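RagB/SusD domain protein (Flavobacterium johnsoniae, PDB 5J5U) binds chitin and, as a SusD-like protein, probably captures it at the cell surface for a chitin-utilization system. Local coordinates at residues F22-M27 / D171-G176; V55-S60 / G305-E310; K61-D66 / N435-T440; D222-H227 / F332-Y337. All blocks are in the same frame, centred on the assembly; numbering follows the deposited sequence.

Interaction 1. Residues F22-M27 / D171-G176; sequences FTQLCM and DLFYNG
Gln24 reaches Phe173 and its neighbours because CG is anti to the carbonyl carbon (chi1 -72°) and CD continues the chain nearly straight (chi2 -174°), a course that runs out from helix 16-29 and brings CD over the Phe173 ring. Phe173 has its CG anti to its own carbonyl carbon, and the two side chains approach tip to tip. Their flat ends then stack: the amide and ring planes are 17° apart, and Gln24 CD sits 3.8 Å above the plane of the Phe173 ring, over its centre. Gln24 CG adds a CH-pi contact over the same ring.

Both ends of the amide are used. Gln24 OE1 accepts from Leu172 N at 2.7 Å on an in-plane lone pair, while Gln24 NE2 donates to Asp171 OD1 at 3.0 Å, reaching that oxygen on its anti side and somewhat out of the carboxylate plane. Two bonds and a stack thus fix the rotation of the amide. Asp171 also holds the loop backbone: OD1 receives weak bonds from the backbone N of Phe173 and Tyr174, in the manner of an Asx turn, and OD2 takes Gly176 N at 2.7 Å. Trp181 NE1, from helix 178-195, also bonds to OD2. Beside the polar grip, Leu172 CD1 rests on Leu25 CG at 3.9 Å. Met107 of helix 98-119 touches both Gln24 and Phe173.

A glutamine of the N-terminal helix thus bonds to an Asx-type turn held by the Asp171 carboxylate, joining that helix to the connection between helices 143-160 and 178-195 within the largely helical, TPR-related fold of the SusD family.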
# COMPACT_ATOMS: atom_id res chain seq x y z
N PHE A 22 11.95 3.09 16.56
CA PHE A 22 11.37 1.76 16.69
C PHE A 22 10.09 1.64 15.84
O PHE A 22 9.95 0.71 15.06
CB PHE A 22 11.08 1.46 18.16
CG PHE A 22 10.47 0.13 18.40
CD1 PHE A 22 11.28 -0.99 18.55
CD2 PHE A 22 9.10 -0.01 18.50
CE1 PHE A 22 10.72 -2.23 18.79
CE2 PHE A 22 8.55 -1.24 18.74
CZ PHE A 22 9.35 -2.35 18.89
N THR A 23 9.17 2.60 15.98
CA THR A 23 7.95 2.57 15.20
C THR A 23 8.19 2.57 13.70
O THR A 23 7.59 1.79 12.95
CB THR A 23 7.05 3.75 15.55
OG1 THR A 23 6.58 3.58 16.90
CG2 THR A 23 5.84 3.79 14.62
N GLN A 24 9.06 3.48 13.27
CA GLN A 24 9.42 3.57 11.87
C GLN A 24 9.98 2.24 11.38
O GLN A 24 9.61 1.77 10.30
CB GLN A 24 10.40 4.71 11.64
CG GLN A 24 9.74 6.07 11.76
CD GLN A 24 10.67 7.20 11.39
OE1 GLN A 24 11.87 6.99 11.23
NE2 GLN A 24 10.13 8.41 11.26
N LEU A 25 10.82 1.61 12.19
CA LEU A 25 11.37 0.32 11.79
C LEU A 25 10.29 -0.80 11.79
O LEU A 25 10.32 -1.70 10.96
CB LEU A 25 12.56 -0.04 12.71
CG LEU A 25 13.90 0.63 12.30
CD1 LEU A 25 15.00 0.50 13.37
CD2 LEU A 25 14.40 0.10 10.95
N CYS A 26 9.32 -0.72 12.69
CA CYS A 26 8.23 -1.69 12.72
C CYS A 26 7.35 -1.60 11.44
O CYS A 26 6.81 -2.60 10.96
CB CYS A 26 7.36 -1.47 13.97
SG CYS A 26 7.99 -2.21 15.51
N MET A 27 7.22 -0.40 10.89
CA MET A 27 6.32 -0.24 9.75
C MET A 27 6.78 -0.93 8.46
O MET A 27 6.00 -1.04 7.52
CB MET A 27 6.09 1.25 9.46
CG MET A 27 5.24 1.93 10.50
SD MET A 27 4.82 3.60 9.97
CE MET A 27 3.68 3.26 8.62
N ASP A 171 14.40 10.12 13.44
CA ASP A 171 13.67 10.04 12.19
C ASP A 171 14.53 9.44 11.08
O ASP A 171 15.48 10.07 10.60
CB ASP A 171 13.16 11.43 11.81
CG ASP A 171 12.56 11.47 10.44
OD1 ASP A 171 11.97 10.45 10.02
OD2 ASP A 171 12.65 12.54 9.80
N LEU A 172 14.20 8.21 10.69
CA LEU A 172 14.94 7.52 9.63
C LEU A 172 14.39 7.84 8.23
O LEU A 172 15.07 7.64 7.23
CB LEU A 172 14.90 6.01 9.86
CG LEU A 172 15.60 5.56 11.14
CD1 LEU A 172 15.39 4.07 11.38
CD2 LEU A 172 17.06 5.92 11.14
N PHE A 173 13.17 8.33 8.17
CA PHE A 173 12.53 8.66 6.90
C PHE A 173 13.23 9.85 6.29
O PHE A 173 13.50 9.90 5.09
CB PHE A 173 11.05 9.00 7.08
CG PHE A 173 10.16 7.83 7.44
CD1 PHE A 173 10.57 6.52 7.24
CD2 PHE A 173 8.90 8.06 7.98
CE1 PHE A 173 9.75 5.46 7.58
CE2 PHE A 173 8.06 7.01 8.32
CZ PHE A 173 8.49 5.70 8.12
N TYR A 174 13.48 10.84 7.14
CA TYR A 174 13.84 12.16 6.66
C TYR A 174 14.89 12.88 7.49
O TYR A 174 15.19 14.04 7.21
CB TYR A 174 12.59 13.05 6.60
CG TYR A 174 11.54 12.63 5.61
CD1 TYR A 174 10.20 12.51 6.00
CD2 TYR A 174 11.86 12.38 4.29
CE1 TYR A 174 9.22 12.14 5.09
CE2 TYR A 174 10.88 12.02 3.37
CZ TYR A 174 9.56 11.89 3.78
OH TYR A 174 8.57 11.54 2.86
N ASN A 175 15.43 12.21 8.50
CA ASN A 175 16.43 12.82 9.38
C ASN A 175 15.98 14.17 9.93
O ASN A 175 16.77 15.11 9.99
CB ASN A 175 17.77 13.04 8.65
CG ASN A 175 18.43 11.75 8.25
OD1 ASN A 175 18.63 10.85 9.06
ND2 ASN A 175 18.77 11.65 6.97
N GLY A 176 14.70 14.26 10.29
CA GLY A 176 14.15 15.41 11.00
C GLY A 176 13.85 16.65 10.18
O GLY A 176 13.44 17.68 10.73

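Interaction 2. Residues V55-S60 / G305-E310; sequences VTEYGS and GVFRWE
Phe307 packs its ring against Thr56 and Glu57 in a buried helix-to-loop contact, where the short helix 53-60 meets the long connection between strands 280-281 and 320-321. Thr56 presents its methyl: CG2 lies 3.7 Å above the plane of the Phe307 ring, offset toward the rim, which makes a CH-pi contact, and Thr56 CB comes within 3.5 Å of Phe307 CE1. Thr56 OG1 lies anti to the carbonyl carbon (chi1 -47°) and bonds to Ser52 O and Gly51 N. Across the ring, Trp309 CZ2 covers the opposite face. Glu57 lies at the ring edge, its OE1 3.4 Å from Phe307 CZ, although its carboxylate is chiefly engaged in salt bridges with Lys61 and Lys63.

In this mainly helical SusD-like fold the contact joins a coil segment to the end of helix 53-60. The end here is widened into a pi-type turn, closed by Ser60 N to Val55 O at 2.7 Å. From that turn Ser60 OG accepts Gly305 N at 2.9 Å, with a rather bent N-H...O angle of 131°. An alanine in place of Phe307 would probably open a gap beside the indole of Trp309 and leave the Thr56 methyl and Glu57 CB without the ring they pack on. Within the loop, Phe307 N donates to Glu310 OE1 at 3.1 Å, approaching from above the carboxylate plane, and the Glu310 carboxyl carbon lies at the ring edge.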
# COMPACT_ATOMS: atom_id res chain seq x y z
N VAL A 55 1.19 -17.67 -1.15
CA VAL A 55 0.45 -16.58 -1.79
C VAL A 55 -0.70 -17.15 -2.64
O VAL A 55 -1.84 -16.71 -2.53
CB VAL A 55 1.39 -15.68 -2.63
CG1 VAL A 55 0.62 -14.64 -3.35
CG2 VAL A 55 2.46 -15.01 -1.73
N THR A 56 -0.40 -18.18 -3.43
CA THR A 56 -1.39 -18.74 -4.33
C THR A 56 -2.49 -19.47 -3.59
O THR A 56 -3.69 -19.26 -3.88
CB THR A 56 -0.78 -19.76 -5.33
OG1 THR A 56 0.40 -19.22 -5.91
CG2 THR A 56 -1.81 -20.10 -6.42
N GLU A 57 -2.07 -20.33 -2.66
CA GLU A 57 -3.01 -21.17 -1.93
C GLU A 57 -3.95 -20.34 -1.10
O GLU A 57 -5.16 -20.61 -1.11
CB GLU A 57 -2.28 -22.20 -1.06
CG GLU A 57 -3.18 -23.06 -0.17
CD GLU A 57 -4.03 -24.10 -0.94
OE1 GLU A 57 -4.07 -24.08 -2.18
OE2 GLU A 57 -4.66 -24.95 -0.29
N TYR A 58 -3.44 -19.30 -0.43
CA TYR A 58 -4.31 -18.54 0.47
C TYR A 58 -4.74 -17.18 -0.09
O TYR A 58 -5.94 -16.85 -0.02
CB TYR A 58 -3.64 -18.39 1.84
CG TYR A 58 -3.28 -19.74 2.42
CD1 TYR A 58 -4.27 -20.59 2.90
CD2 TYR A 58 -1.96 -20.20 2.41
CE1 TYR A 58 -3.96 -21.84 3.40
CE2 TYR A 58 -1.64 -21.47 2.92
CZ TYR A 58 -2.65 -22.28 3.41
OH TYR A 58 -2.36 -23.53 3.91
N GLY A 59 -3.81 -16.42 -0.67
CA GLY A 59 -4.15 -15.10 -1.20
C GLY A 59 -4.81 -15.09 -2.59
O GLY A 59 -5.76 -14.39 -2.86
N SER A 60 -4.28 -15.89 -3.49
CA SER A 60 -4.75 -15.88 -4.85
C SER A 60 -6.11 -16.59 -4.98
O SER A 60 -7.04 -16.06 -5.58
CB SER A 60 -3.69 -16.55 -5.74
OG SER A 60 -3.82 -16.13 -7.07
N GLY A 305 -4.13 -18.00 -9.23
CA GLY A 305 -4.78 -19.27 -8.94
C GLY A 305 -3.93 -20.45 -9.36
O GLY A 305 -4.27 -21.59 -9.09
N VAL A 306 -2.79 -20.17 -9.99
CA VAL A 306 -1.94 -21.23 -10.51
C VAL A 306 -0.59 -21.21 -9.80
O VAL A 306 0.04 -20.18 -9.70
CB VAL A 306 -1.73 -21.08 -12.06
CG1 VAL A 306 -0.71 -22.09 -12.59
CG2 VAL A 306 -3.07 -21.21 -12.79
N PHE A 307 -0.19 -22.36 -9.26
CA PHE A 307 1.13 -22.50 -8.63
C PHE A 307 2.24 -22.50 -9.69
O PHE A 307 1.98 -22.82 -10.86
CB PHE A 307 1.19 -23.80 -7.82
CG PHE A 307 0.24 -23.86 -6.64
CD1 PHE A 307 0.44 -23.05 -5.52
CD2 PHE A 307 -0.83 -24.76 -6.62
CE1 PHE A 307 -0.41 -23.11 -4.42
CE2 PHE A 307 -1.69 -24.84 -5.53
CZ PHE A 307 -1.48 -24.01 -4.43
N ARG A 308 3.47 -22.14 -9.31
CA ARG A 308 4.59 -22.06 -10.27
C ARG A 308 4.94 -23.43 -10.88
O ARG A 308 5.36 -23.50 -12.03
CB ARG A 308 5.83 -21.43 -9.62
CG ARG A 308 6.50 -22.27 -8.51
CD ARG A 308 7.46 -21.45 -7.62
NE ARG A 308 8.52 -20.77 -8.37
CZ ARG A 308 9.71 -21.29 -8.64
NH1 ARG A 308 10.02 -22.51 -8.20
NH2 ARG A 308 10.61 -20.61 -9.35
N TRP A 309 4.76 -24.51 -10.13
CA TRP A 309 5.08 -25.83 -10.65
C TRP A 309 3.98 -26.37 -11.58
O TRP A 309 4.14 -27.42 -12.20
CB TRP A 309 5.31 -26.82 -9.51
CG TRP A 309 4.17 -26.88 -8.50
CD1 TRP A 309 3.02 -27.64 -8.59
CD2 TRP A 309 4.08 -26.17 -7.25
NE1 TRP A 309 2.23 -27.43 -7.46
CE2 TRP A 309 2.86 -26.54 -6.63
CE3 TRP A 309 4.91 -25.25 -6.60
CZ2 TRP A 309 2.46 -26.03 -5.40
CZ3 TRP A 309 4.50 -24.74 -5.37
CH2 TRP A 309 3.28 -25.13 -4.78
N GLU A 310 2.88 -25.62 -11.71
CA GLU A 310 1.79 -26.00 -12.60
C GLU A 310 1.87 -25.23 -13.91
O GLU A 310 1.09 -25.48 -14.81
CB GLU A 310 0.42 -25.74 -11.95
CG GLU A 310 0.14 -26.52 -10.68
CD GLU A 310 -1.19 -26.13 -10.03
OE1 GLU A 310 -1.58 -24.95 -10.12
OE2 GLU A 310 -1.85 -27.02 -9.47

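Interaction 3. Residues K61-D66 / N435-T440; sequences KFKKVD and NSDSQT
Lys61 and Lys63 converge on Asp437 in a salt-bridge network, the charged centre of a contact between two coil segments: the link from helix 53-60 to helix 66-90, and a type I beta turn that runs from Asn435 to Ser438. One oxygen carries both charges. Lys61 NZ meets Asp437 OD2 on its syn lone pair at 2.8 Å, whereas Lys63 NZ, 3.0 Å from the same OD2, comes from above the carboxylate plane. Lys61 bends at chi3 (-64°) on its way there; Lys63 arrives with an extended chain. Glu57 pairs with both ammonium groups as well, so the two lysines are set between two acids, which would tend to keep all four ionised.

Hydrogen bonds tie the two backbones directly and through side chains. Gln439 N donates to Phe62 O, and Ser438 OG gives a short 2.6 Å bond to Lys61 O. Gln439 reaches back through its amide: OE1 accepts Lys64 N at 2.9 Å from above the carbonyl plane, and water links its NE2 to Lys64 O. A second water joins Lys61 NZ, Asn435 ND2 and Asp437 OD1.

Packing fills in around these bonds. The Lys61 chain crosses Asn435 at about a right angle, with Lys61 CD 3.1 Å from Asn435 ND2, the nitrogen that also bonds to Gly305 O. Phe62, which leaves the helix with positive phi, brings the CD2 corner of its ring next to Thr440, whose hydroxyl bonds to Val443 O; there Phe62 CD2 stands 3.1 Å from Thr440 OG1.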
# COMPACT_ATOMS: atom_id res chain seq x y z
N LYS A 61 -6.25 -17.77 -4.37
CA LYS A 61 -7.48 -18.56 -4.47
C LYS A 61 -8.54 -18.25 -3.39
O LYS A 61 -9.68 -18.68 -3.52
CB LYS A 61 -7.15 -20.05 -4.44
CG LYS A 61 -6.29 -20.51 -5.58
CD LYS A 61 -6.26 -22.03 -5.68
CE LYS A 61 -5.62 -22.70 -4.50
NZ LYS A 61 -5.44 -24.19 -4.72
N PHE A 62 -8.15 -17.51 -2.35
CA PHE A 62 -9.02 -17.13 -1.20
C PHE A 62 -9.30 -18.29 -0.22
O PHE A 62 -10.35 -18.91 -0.24
CB PHE A 62 -10.34 -16.53 -1.70
CG PHE A 62 -10.17 -15.52 -2.82
CD1 PHE A 62 -9.04 -14.70 -2.86
CD2 PHE A 62 -11.14 -15.41 -3.82
CE1 PHE A 62 -8.88 -13.78 -3.87
CE2 PHE A 62 -10.99 -14.50 -4.84
CZ PHE A 62 -9.86 -13.67 -4.88
N LYS A 63 -8.33 -18.56 0.65
CA LYS A 63 -8.51 -19.50 1.73
C LYS A 63 -8.13 -18.83 3.06
O LYS A 63 -7.15 -18.08 3.12
CB LYS A 63 -7.67 -20.76 1.50
CG LYS A 63 -8.08 -21.57 0.31
CD LYS A 63 -7.40 -22.93 0.30
CE LYS A 63 -7.73 -23.69 -0.97
NZ LYS A 63 -7.06 -25.01 -0.95
N LYS A 64 -8.92 -19.07 4.10
CA LYS A 64 -8.72 -18.42 5.39
C LYS A 64 -7.70 -19.11 6.26
O LYS A 64 -7.73 -20.33 6.40
CB LYS A 64 -10.03 -18.35 6.18
CG LYS A 64 -11.15 -17.69 5.46
CD LYS A 64 -12.08 -17.03 6.45
CE LYS A 64 -12.97 -18.02 7.15
NZ LYS A 64 -14.14 -17.33 7.80
N VAL A 65 -6.81 -18.32 6.83
CA VAL A 65 -5.92 -18.73 7.92
C VAL A 65 -5.99 -17.58 8.91
O VAL A 65 -5.62 -16.44 8.57
CB VAL A 65 -4.45 -18.97 7.47
CG1 VAL A 65 -3.62 -19.53 8.62
CG2 VAL A 65 -4.38 -19.91 6.27
N ASP A 66 -6.50 -17.87 10.11
CA ASP A 66 -6.73 -16.84 11.14
C ASP A 66 -5.50 -16.00 11.39
O ASP A 66 -5.57 -14.79 11.48
CB ASP A 66 -7.18 -17.48 12.47
CG ASP A 66 -8.54 -18.12 12.38
OD1 ASP A 66 -9.30 -17.79 11.44
OD2 ASP A 66 -8.86 -18.97 13.25
N ASN A 435 -10.98 -21.31 -9.44
CA ASN A 435 -10.57 -22.49 -8.66
C ASN A 435 -11.72 -23.08 -7.85
O ASN A 435 -12.45 -22.36 -7.15
CB ASN A 435 -9.42 -22.12 -7.72
CG ASN A 435 -8.24 -21.57 -8.47
OD1 ASN A 435 -8.26 -20.42 -8.92
ND2 ASN A 435 -7.21 -22.39 -8.64
N SER A 436 -11.86 -24.40 -7.92
CA SER A 436 -13.01 -25.07 -7.34
C SER A 436 -12.91 -25.08 -5.81
O SER A 436 -13.92 -25.26 -5.12
CB SER A 436 -13.12 -26.49 -7.88
OG SER A 436 -12.04 -27.27 -7.41
N ASP A 437 -11.71 -24.89 -5.30
CA ASP A 437 -11.49 -24.85 -3.86
C ASP A 437 -11.44 -23.43 -3.30
O ASP A 437 -11.03 -23.24 -2.16
CB ASP A 437 -10.19 -25.60 -3.47
CG ASP A 437 -8.96 -25.12 -4.25
OD1 ASP A 437 -9.13 -24.50 -5.34
OD2 ASP A 437 -7.82 -25.37 -3.80
N SER A 438 -11.84 -22.44 -4.09
CA SER A 438 -11.95 -21.08 -3.55
C SER A 438 -13.07 -20.97 -2.49
O SER A 438 -14.25 -21.21 -2.78
CB SER A 438 -12.19 -20.08 -4.66
OG SER A 438 -12.25 -18.75 -4.15
N GLN A 439 -12.71 -20.57 -1.28
CA GLN A 439 -13.71 -20.58 -0.19
C GLN A 439 -14.76 -19.50 -0.40
O GLN A 439 -15.79 -19.55 0.24
CB GLN A 439 -13.03 -20.44 1.19
CG GLN A 439 -12.34 -21.75 1.65
CD GLN A 439 -11.35 -21.60 2.84
OE1 GLN A 439 -11.32 -20.58 3.54
NE2 GLN A 439 -10.53 -22.63 3.04
N THR A 440 -14.52 -18.55 -1.30
CA THR A 440 -15.53 -17.54 -1.65
C THR A 440 -16.17 -17.70 -3.04
O THR A 440 -16.92 -16.82 -3.48
CB THR A 440 -14.96 -16.11 -1.59
OG1 THR A 440 -13.81 -16.05 -2.42
CG2 THR A 440 -14.56 -15.73 -0.19
O HOH W 1 -7.09 -24.92 -7.45
O HOH W 2 -8.84 -22.37 5.23

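Interaction 4. Residues D222-H227 / F332-Y337; sequences DNCLMH and FLHVSY
Met226 and Phe332 form an antiparallel hydrogen-bonded pair in a two-stranded sheet whose short strands 224-226 and 332-335 approach to 4.8 Å between axes, at 152° between their directions. Met226 N donates to Phe332 O and Phe332 N to Met226 O, each at 3.0 Å. Beyond the non-hydrogen-bonded pair of Leu225 and Leu333, the register slips by one residue: Cys224 O takes His334 N at 2.8 Å while Cys224 N gives to Val335 O, a pattern consistent with a classic beta bulge at His334 and Val335.

On one face Leu225 CD1 meets Leu333 CD1 at 3.7 Å, and Leu333 CD1 also touches Asn223 CB. Asn223, next to Cys224, carries the polar side-chain contact. Its OD1 accepts Tyr337 N at 2.9 Å, the donor lying above the carbonyl plane, and its ND2 binds a water that also has a weak bond from Tyr337 N. An alanine here would probably leave Tyr337 N without its main acceptor and the first turn of helix 337-349 less firmly tied to the strand.

Ser336 is the N-cap of that helix, its OG bonding to Glu339 N. Val335 lies against helix 178-195, Met226 and Phe332 against helix 16-29, and Leu333 against Gln371 of helix 357-371, so the small sheet is wedged among three helices and leads directly into a fourth.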
# COMPACT_ATOMS: atom_id res chain seq x y z
N ASP A 222 11.29 13.43 -2.27
CA ASP A 222 10.46 13.59 -1.09
C ASP A 222 9.79 12.30 -0.62
O ASP A 222 9.19 12.27 0.45
CB ASP A 222 9.38 14.64 -1.39
CG ASP A 222 9.96 16.02 -1.60
OD1 ASP A 222 11.04 16.29 -1.02
OD2 ASP A 222 9.34 16.84 -2.32
N ASN A 223 9.90 11.24 -1.42
CA ASN A 223 9.33 9.92 -1.09
C ASN A 223 9.61 9.46 0.32
O ASN A 223 10.70 9.69 0.84
CB ASN A 223 9.83 8.86 -2.06
CG ASN A 223 9.20 8.97 -3.40
OD1 ASN A 223 8.46 9.92 -3.66
ND2 ASN A 223 9.47 8.00 -4.28
N CYS A 224 8.63 8.82 0.94
CA CYS A 224 8.82 8.25 2.27
C CYS A 224 9.39 6.83 2.19
O CYS A 224 8.70 5.89 1.78
CB CYS A 224 7.50 8.26 3.03
SG CYS A 224 7.70 7.85 4.72
N LEU A 225 10.65 6.69 2.57
CA LEU A 225 11.44 5.46 2.46
C LEU A 225 12.03 5.04 3.76
O LEU A 225 12.42 5.87 4.57
CB LEU A 225 12.62 5.64 1.49
CG LEU A 225 12.52 5.52 -0.02
CD1 LEU A 225 11.66 4.34 -0.42
CD2 LEU A 225 12.03 6.83 -0.58
N MET A 226 12.13 3.73 3.96
CA MET A 226 13.04 3.19 4.94
C MET A 226 14.19 2.50 4.21
O MET A 226 13.95 1.58 3.41
CB MET A 226 12.37 2.20 5.87
CG MET A 226 13.36 1.55 6.80
SD MET A 226 14.12 2.81 7.85
CE MET A 226 12.82 2.95 9.10
N HIS A 227 15.41 2.96 4.45
CA HIS A 227 16.60 2.28 3.97
C HIS A 227 16.99 1.26 5.03
O HIS A 227 17.10 1.59 6.21
CB HIS A 227 17.73 3.26 3.69
CG HIS A 227 17.39 4.26 2.64
ND1 HIS A 227 17.57 4.01 1.29
CD2 HIS A 227 16.87 5.50 2.73
CE1 HIS A 227 17.18 5.06 0.60
NE2 HIS A 227 16.75 5.98 1.45
N PHE A 332 12.20 0.08 1.51
CA PHE A 332 10.74 -0.03 1.48
C PHE A 332 10.09 1.34 1.33
O PHE A 332 10.31 2.23 2.15
CB PHE A 332 10.22 -0.71 2.75
CG PHE A 332 8.78 -1.09 2.67
CD1 PHE A 332 7.79 -0.17 3.02
CD2 PHE A 332 8.40 -2.36 2.27
CE1 PHE A 332 6.44 -0.51 2.95
CE2 PHE A 332 7.04 -2.72 2.22
CZ PHE A 332 6.06 -1.79 2.56
N LEU A 333 9.28 1.49 0.28
CA LEU A 333 8.57 2.71 -0.05
C LEU A 333 7.16 2.78 0.57
O LEU A 333 6.30 1.96 0.23
CB LEU A 333 8.46 2.84 -1.58
CG LEU A 333 7.73 4.05 -2.17
CD1 LEU A 333 8.41 5.34 -1.76
CD2 LEU A 333 7.61 3.96 -3.68
N HIS A 334 6.91 3.76 1.43
CA HIS A 334 5.61 3.93 2.08
C HIS A 334 4.61 4.84 1.34
O HIS A 334 3.45 4.48 1.15
CB HIS A 334 5.79 4.48 3.50
CG HIS A 334 6.38 3.50 4.45
ND1 HIS A 334 5.69 2.40 4.91
CD2 HIS A 334 7.60 3.45 5.05
CE1 HIS A 334 6.45 1.71 5.74
NE2 HIS A 334 7.62 2.33 5.84
N VAL A 335 5.07 6.04 0.99
CA VAL A 335 4.25 7.02 0.28
C VAL A 335 5.10 7.66 -0.81
O VAL A 335 6.28 7.93 -0.60
CB VAL A 335 3.70 8.12 1.22
CG1 VAL A 335 2.57 8.85 0.54
CG2 VAL A 335 3.25 7.53 2.60
N SER A 336 4.50 7.92 -1.97
CA SER A 336 5.32 8.27 -3.12
C SER A 336 4.85 9.52 -3.85
O SER A 336 3.70 9.95 -3.70
CB SER A 336 5.35 7.10 -4.10
OG SER A 336 4.10 6.96 -4.75
N TYR A 337 5.77 10.09 -4.62
CA TYR A 337 5.46 11.25 -5.46
C TYR A 337 4.57 10.81 -6.63
O TYR A 337 3.61 11.50 -7.02
CB TYR A 337 6.75 11.90 -5.98
CG TYR A 337 6.50 13.03 -6.96
CD1 TYR A 337 5.84 14.18 -6.57
CD2 TYR A 337 6.94 12.94 -8.28
CE1 TYR A 337 5.61 15.21 -7.45
CE2 TYR A 337 6.71 13.98 -9.17
CZ TYR A 337 6.04 15.11 -8.74
OH TYR A 337 5.80 16.15 -9.61
O HOH W 3 7.44 8.08 -6.51

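How the interactions relate
The four contacts fall into two pairs well apart in the chain. Interactions 1 and 4 have centres about 11 Å apart and touch: Tyr174 OH bonds to Asp222 O, and the rings of Phe173 and His334 meet. Interactions 2 and 3 are equally close, sharing the run from helix 53-60 into its following loop and the salt bridge of Glu57 with Lys63. Between the pairs, centres lie about 29 to 36 Å apart. Interaction 1 closes before interaction 4 opens, whereas interactions 2 and 3 alternate along the sequence, residues 61-66 joining 435-440. Distant parts of one helical, SusD-like chain are thus tied together at two separate places.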